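Amy13K (Eubacterium rectale DSM 17629, PDB 6B3P) binds malto-oligosaccharides, and so probably starch, through two family 26 carbohydrate-binding modules of a surface-anchored alpha-amylase. Local coordinates at residues L189-T192 and D197-V200. Sequence-based numbering, arbitrary orientation.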
loop_
_atom_site.group_PDB
_atom_site.type_symbol
_atom_site.label_atom_id
_atom_site.label_comp_id
_atom_site.label_asym_id
_atom_site.label_seq_id
_atom_site.Cartn_x
_atom_site.Cartn_y
_atom_site.Cartn_z
ATOM N N LEU A 189 2.106 5.011 -0.158
ATOM C CA LEU A 189 3.363 5.726 0.055
ATOM C C LEU A 189 3.137 7.080 0.726
ATOM O O LEU A 189 2.059 7.663 0.622
ATOM C CB LEU A 189 4.088 5.934 -1.275
ATOM C CG LEU A 189 4.463 4.673 -2.053
ATOM C CD1 LEU A 189 4.899 5.039 -3.462
ATOM C CD2 LEU A 189 5.563 3.908 -1.336
ATOM N N TRP A 190 4.167 7.565 1.416
ATOM C CA TRP A 190 4.157 8.888 2.032
ATOM C C TRP A 190 5.361 9.685 1.541
ATOM O O TRP A 190 6.483 9.177 1.534
ATOM C CB TRP A 190 4.183 8.779 3.557
ATOM C CG TRP A 190 2.949 8.176 4.145
ATOM C CD1 TRP A 190 1.876 8.844 4.659
ATOM C CD2 TRP A 190 2.658 6.780 4.286
ATOM N NE1 TRP A 190 0.934 7.951 5.110
ATOM C CE2 TRP A 190 1.390 6.678 4.893
ATOM C CE3 TRP A 190 3.346 5.609 3.957
ATOM C CZ2 TRP A 190 0.796 5.450 5.177
ATOM C CZ3 TRP A 190 2.754 4.389 4.242
ATOM C CH2 TRP A 190 1.493 4.321 4.845
ATOM N N VAL A 191 5.129 10.931 1.138
ATOM C CA VAL A 191 6.194 11.769 0.590
ATOM C C VAL A 191 6.297 13.101 1.329
ATOM O O VAL A 191 5.288 13.730 1.645
ATOM C CB VAL A 191 5.977 12.040 -0.914
ATOM C CG1 VAL A 191 7.168 12.792 -1.505
ATOM C CG2 VAL A 191 5.751 10.731 -1.662
ATOM N N THR A 192 7.532 13.511 1.606
ATOM C CA THR A 192 7.807 14.806 2.219
ATOM C C THR A 192 8.943 15.518 1.497
ATOM O O THR A 192 9.785 14.881 0.863
ATOM C CB THR A 192 8.188 14.664 3.704
ATOM O OG1 THR A 192 9.381 13.878 3.821
ATOM C CG2 THR A 192 7.066 14.005 4.490
ATOM N N ASP A 197 15.356 17.595 -1.550
ATOM C CA ASP A 197 15.074 17.144 -0.190
ATOM C C ASP A 197 13.825 16.259 -0.123
ATOM O O ASP A 197 13.139 16.212 0.898
ATOM C CB ASP A 197 14.914 18.358 0.734
ATOM C CG ASP A 197 14.935 17.988 2.206
ATOM O OD1 ASP A 197 15.651 17.034 2.578
ATOM O OD2 ASP A 197 14.229 18.653 2.994
ATOM N N THR A 198 13.542 15.552 -1.211
ATOM C CA THR A 198 12.361 14.696 -1.279
ATOM C C THR A 198 12.639 13.321 -0.674
ATOM O O THR A 198 13.602 12.652 -1.051
ATOM C CB THR A 198 11.879 14.524 -2.734
ATOM O OG1 THR A 198 11.597 15.809 -3.302
ATOM C CG2 THR A 198 10.619 13.662 -2.797
ATOM N N THR A 199 11.786 12.915 0.263
ATOM C CA THR A 199 11.901 11.616 0.922
ATOM C C THR A 199 10.616 10.807 0.750
ATOM O O THR A 199 9.520 11.319 0.974
ATOM C CB THR A 199 12.201 11.770 2.425
ATOM O OG1 THR A 199 13.256 12.720 2.615
ATOM C CG2 THR A 199 12.607 10.436 3.030
ATOM N N VAL A 200 10.766 9.544 0.356
ATOM C CA VAL A 200 9.630 8.647 0.149
ATOM C C VAL A 200 9.616 7.537 1.201
ATOM O O VAL A 200 10.579 6.778 1.323
ATOM C CB VAL A 200 9.659 8.008 -1.256
ATOM C CG1 VAL A 200 8.434 7.123 -1.469
ATOM C CG2 VAL A 200 9.729 9.083 -2.331
HETATM O O HOH W 1 11.869 15.197 3.066
#
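V191 lays its CG1 methyl against CG2 of T198, 3.8 Å away, the two side chains passing at a slant on one face of a C-terminal beta hairpin. The hairpin pairs strand 188-192 with strand 199-201, the latter an outermost strand of the four-stranded mixed sheet in the second starch-binding module. With CG1 anti to the backbone N (chi1 -174°), V191 sends that methyl toward the hairpin's loop end, while CG2 approaches CG2 of V200, its non-hydrogen-bonded partner, more loosely at 4.4 Å. On this same face I178 touches both valines, which joins the hairpin to the other sheet of the module. CD2 of L189 comes within 4.3 Å of CG1 of V200.

T192 and T199 form the hydrogen-bonded pair. The bond from T192 N to T199 O spans 3.0 Å, lies in the carbonyl plane and is nearly straight at 166°; the return bond, T199 N to T192 O, is as straight at 170°, but its donor is tilted out of the carbonyl plane. CA-H groups of V191 and T198 also face these two carbonyls, so each oxygen meets both an N-H and a weaker C-H donor.

On the opposite face from the valines, the threonine side chains lie side by side and point the same way, OG1 of T192 3.8 Å from CB of T199. One water bridges their hydroxyls and donates to D197 O, linking the pair to the backbone of D197 in the connecting loop. T198 turns its hydroxyl elsewhere: OG1 accepts a hydrogen bond from D176 N, between the glycan-pocket residues Q174 and N177, while CG2 faces V191. The T198 side chain itself stays about 11 Å from a bound glucose, and its CG2 methyl also sits 3.9 Å from T192 O.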